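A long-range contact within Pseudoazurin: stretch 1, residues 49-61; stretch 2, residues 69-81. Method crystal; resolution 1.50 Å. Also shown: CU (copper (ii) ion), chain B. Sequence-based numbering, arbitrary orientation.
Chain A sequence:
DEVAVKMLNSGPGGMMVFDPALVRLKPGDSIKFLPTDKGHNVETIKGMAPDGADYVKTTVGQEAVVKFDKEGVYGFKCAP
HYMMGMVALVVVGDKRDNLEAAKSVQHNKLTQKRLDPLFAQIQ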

# COMPACT_ATOMS: atom_id res chain seq x y z
N ALA A 49 -9.28 3.62 -1.60
CA ALA A 49 -9.76 2.83 -0.44
C ALA A 49 -11.27 2.60 -0.51
O ALA A 49 -11.97 3.55 -0.93
N PRO A 50 -11.71 1.46 -0.02
CA PRO A 50 -13.18 1.24 -0.04
C PRO A 50 -13.79 2.21 0.94
O PRO A 50 -13.23 2.72 1.90
N ASP A 51 -15.07 2.56 0.64
CA ASP A 51 -15.78 3.55 1.47
C ASP A 51 -16.00 2.92 2.83
O ASP A 51 -16.22 1.70 2.85
N GLY A 52 -15.79 3.71 3.85
CA GLY A 52 -15.93 3.10 5.21
C GLY A 52 -14.62 2.72 5.86
O GLY A 52 -14.61 2.58 7.10
N ALA A 53 -13.55 2.54 5.08
CA ALA A 53 -12.23 2.22 5.66
C ALA A 53 -11.69 3.45 6.40
O ALA A 53 -11.87 4.64 5.98
N ASP A 54 -11.04 3.22 7.53
CA ASP A 54 -10.43 4.32 8.33
C ASP A 54 -9.13 4.79 7.60
O ASP A 54 -8.43 4.00 6.99
N TYR A 55 -8.86 6.08 7.78
CA TYR A 55 -7.65 6.68 7.12
C TYR A 55 -6.47 6.26 8.03
O TYR A 55 -6.61 6.30 9.26
N VAL A 56 -5.41 5.84 7.35
CA VAL A 56 -4.19 5.39 8.06
C VAL A 56 -3.08 6.42 7.84
O VAL A 56 -2.92 6.89 6.68
N LYS A 57 -2.41 6.75 8.92
CA LYS A 57 -1.28 7.66 8.87
C LYS A 57 -0.42 7.30 10.12
O LYS A 57 -0.66 7.70 11.21
N THR A 58 0.66 6.57 9.80
CA THR A 58 1.57 6.07 10.81
C THR A 58 2.72 7.03 11.05
O THR A 58 2.95 7.91 10.26
N THR A 59 3.37 6.78 12.18
CA THR A 59 4.57 7.56 12.59
C THR A 59 5.81 6.97 11.96
O THR A 59 6.12 5.77 11.79
N VAL A 60 6.52 7.96 11.37
CA VAL A 60 7.76 7.66 10.68
C VAL A 60 8.78 6.88 11.56
O VAL A 60 8.98 7.25 12.73
N GLY A 61 9.32 5.84 10.96
CA GLY A 61 10.35 5.01 11.61
C GLY A 61 9.85 4.02 12.65
O GLY A 61 10.68 3.33 13.29
N ASP A 69 -10.78 -4.77 7.58
CA ASP A 69 -12.06 -5.44 7.63
C ASP A 69 -12.89 -5.27 6.37
O ASP A 69 -13.55 -6.26 5.98
N LYS A 70 -12.85 -4.12 5.74
CA LYS A 70 -13.67 -3.88 4.54
C LYS A 70 -13.00 -4.52 3.37
O LYS A 70 -11.75 -4.28 3.20
N GLU A 71 -13.65 -5.24 2.54
CA GLU A 71 -13.00 -5.81 1.31
C GLU A 71 -12.82 -4.73 0.23
O GLU A 71 -13.56 -3.71 0.21
N GLY A 72 -11.87 -4.95 -0.65
CA GLY A 72 -11.61 -3.96 -1.72
C GLY A 72 -10.11 -3.71 -1.87
O GLY A 72 -9.28 -4.45 -1.35
N VAL A 73 -9.81 -2.70 -2.66
CA VAL A 73 -8.51 -2.28 -3.10
C VAL A 73 -8.04 -1.02 -2.36
O VAL A 73 -8.83 -0.05 -2.22
N TYR A 74 -6.85 -1.12 -1.78
CA TYR A 74 -6.29 -0.01 -0.96
C TYR A 74 -4.94 0.41 -1.58
O TYR A 74 -4.15 -0.51 -1.91
N GLY A 75 -4.67 1.71 -1.65
CA GLY A 75 -3.32 2.12 -2.11
C GLY A 75 -2.72 2.90 -0.88
O GLY A 75 -3.55 3.61 -0.23
N PHE A 76 -1.46 2.57 -0.68
CA PHE A 76 -0.78 3.26 0.45
C PHE A 76 0.52 3.85 -0.12
O PHE A 76 1.10 3.24 -1.00
N LYS A 77 0.89 4.94 0.48
CA LYS A 77 2.17 5.61 0.16
C LYS A 77 2.97 5.67 1.48
O LYS A 77 2.52 5.53 2.59
N CYS A 78 4.27 5.93 1.22
CA CYS A 78 5.21 6.35 2.25
C CYS A 78 5.18 7.89 2.10
O CYS A 78 5.52 8.35 0.98
N ALA A 79 4.65 8.63 3.07
CA ALA A 79 4.57 10.09 2.89
C ALA A 79 5.77 10.80 2.44
O ALA A 79 5.72 11.44 1.33
N PRO A 80 6.92 10.71 3.12
CA PRO A 80 8.13 11.41 2.72
C PRO A 80 8.67 10.89 1.36
O PRO A 80 9.29 11.77 0.69
N HIS A 81 8.37 9.63 0.95
CA HIS A 81 8.90 9.17 -0.35
C HIS A 81 7.88 8.92 -1.43
O HIS A 81 8.09 8.07 -2.32

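No direct hydrogen bond joins these two stretches; instead, the Pro50 ring lies over one face of Tyr74. Pro50 points toward stretch 2 with a C-gamma endo pucker, and its CD sits 3.5 Å from the centroid of the Tyr74 ring, 15° off the normal, a CH-pi contact over the face. The CA-to-CB bond of Tyr74 points sideways to stretch 1, but its m rotamer (chi2 78°) brings the end of the side chain nearer, and Ala53 CB meets Tyr74 CE2 at 3.7 Å. The phenol is pinned from its own side: Tyr74 OH donates to Lys70 O at 2.8 Å, so the polar tip is satisfied while the ring packs.

Two glycines make room. A CB on Gly72 would lie 3.1 Å from Pro50 CB, one on Gly52 3.2 Å from Lys70 NZ, and the backbone angles of both by themselves call for glycine. Gly52 sits in the type II turn from Pro50 to Ala53, closed by Ala53 N to Pro50 O at 3.2 Å. Lys70 (m, m, t, t) runs along this turn, its CE 3.7 Å from Gly52 O. One water donates to Gly52 O (2.8 Å) and weakly accepts from Lys70 NZ (3.4 Å), a bridge across the stretches.

Farther along, Val56 (t) points toward stretch 2, and its CB lies 4.1 Å from CE1 of Phe76 (m). Beyond, Cys78 SG (2.1 Å) and His81 ND1 (2.0 Å) bind copper CU, with another ligand from elsewhere in the structure.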

# COMPACT_ATOMS: atom_id res chain seq x y z
CB ALA A 49 -9.43 3.53 0.88
CB PRO A 50 -13.31 -0.24 0.23
CG PRO A 50 -12.12 -0.57 1.09
CD PRO A 50 -10.98 0.33 0.52
CB ASP A 51 -16.93 4.24 0.76
CG ASP A 51 -17.87 3.30 0.09
OD1 ASP A 51 -18.12 2.23 0.73
OD2 ASP A 51 -18.32 3.59 -1.08
CB ALA A 53 -11.31 1.71 4.59
CB ASP A 54 -9.94 3.76 9.66
CG ASP A 54 -10.92 3.03 10.57
OD1 ASP A 54 -11.98 3.54 10.83
OD2 ASP A 54 -10.46 1.94 11.06
CB TYR A 55 -7.85 8.23 7.20
CG TYR A 55 -6.81 8.97 6.36
CD1 TYR A 55 -7.01 9.15 4.99
CD2 TYR A 55 -5.60 9.39 6.93
CE1 TYR A 55 -6.04 9.83 4.23
CE2 TYR A 55 -4.63 10.06 6.17
CZ TYR A 55 -4.84 10.22 4.81
OH TYR A 55 -3.94 10.86 4.00
CB VAL A 56 -3.76 4.02 7.43
CG1 VAL A 56 -2.42 3.52 7.97
CG2 VAL A 56 -4.88 3.01 7.56
CB LYS A 57 -1.59 9.16 8.94
CG LYS A 57 -0.31 9.86 8.52
CD LYS A 57 0.14 11.10 9.06
CE LYS A 57 -0.66 12.30 9.34
NZ LYS A 57 -0.29 12.84 10.72
CB THR A 58 2.03 4.56 10.54
OG1 THR A 58 2.89 4.49 9.35
CG2 THR A 58 0.75 3.70 10.29
CB THR A 59 4.71 7.50 14.16
OG1 THR A 59 3.47 8.06 14.67
CG2 THR A 59 5.97 8.28 14.58
CB VAL A 60 8.29 8.89 9.99
CG1 VAL A 60 9.72 8.61 9.45
CG2 VAL A 60 7.44 9.44 8.87
CB ASP A 69 -12.80 -5.15 8.95
CG ASP A 69 -13.23 -3.69 8.81
OD1 ASP A 69 -12.31 -2.85 8.76
OD2 ASP A 69 -14.48 -3.47 8.62
CB LYS A 70 -13.83 -2.39 4.26
CG LYS A 70 -14.26 -1.51 5.44
CD LYS A 70 -15.77 -1.53 5.58
CE LYS A 70 -16.08 -0.80 6.95
NZ LYS A 70 -17.57 -0.69 6.99
CB GLU A 71 -13.92 -6.89 0.74
CG GLU A 71 -14.07 -8.10 1.72
CD GLU A 71 -14.71 -9.24 0.96
OE1 GLU A 71 -14.82 -9.31 -0.25
OE2 GLU A 71 -15.10 -10.13 1.67
CB VAL A 73 -8.61 -1.93 -4.65
CG1 VAL A 73 -7.24 -1.61 -5.23
CG2 VAL A 73 -9.12 -3.23 -5.36
CB TYR A 74 -5.97 -0.60 0.41
CG TYR A 74 -7.16 -0.95 1.25
CD1 TYR A 74 -7.89 -2.14 0.99
CD2 TYR A 74 -7.57 -0.10 2.27
CE1 TYR A 74 -8.97 -2.44 1.87
CE2 TYR A 74 -8.67 -0.40 3.09
CZ TYR A 74 -9.37 -1.61 2.86
OH TYR A 74 -10.39 -1.94 3.72
CB PHE A 76 -0.39 2.24 1.55
CG PHE A 76 -1.56 1.64 2.30
CD1 PHE A 76 -2.23 2.48 3.17
CD2 PHE A 76 -2.03 0.36 1.99
CE1 PHE A 76 -3.36 1.98 3.85
CE2 PHE A 76 -3.12 -0.17 2.71
CZ PHE A 76 -3.75 0.68 3.60
CB LYS A 77 1.84 7.09 -0.29
CG LYS A 77 1.27 8.05 0.72
CD LYS A 77 1.17 9.47 0.06
CE LYS A 77 0.44 10.37 1.04
NZ LYS A 77 0.45 11.75 0.37
CB CYS A 78 6.59 5.73 2.07
SG CYS A 78 7.77 6.67 3.04
CB ALA A 79 3.64 10.80 3.82
CB PRO A 80 9.16 11.03 3.78
CG PRO A 80 8.55 9.96 4.60
CD PRO A 80 7.01 10.00 4.45
CB HIS A 81 9.80 7.86 -0.19
CG HIS A 81 10.80 8.07 0.88
ND1 HIS A 81 10.92 7.23 1.99
CD2 HIS A 81 11.76 9.03 0.98
CE1 HIS A 81 11.95 7.72 2.73
NE2 HIS A 81 12.48 8.74 2.15
CU CU B . 9.70 5.83 2.65
O HOH W 1 -16.92 2.23 8.69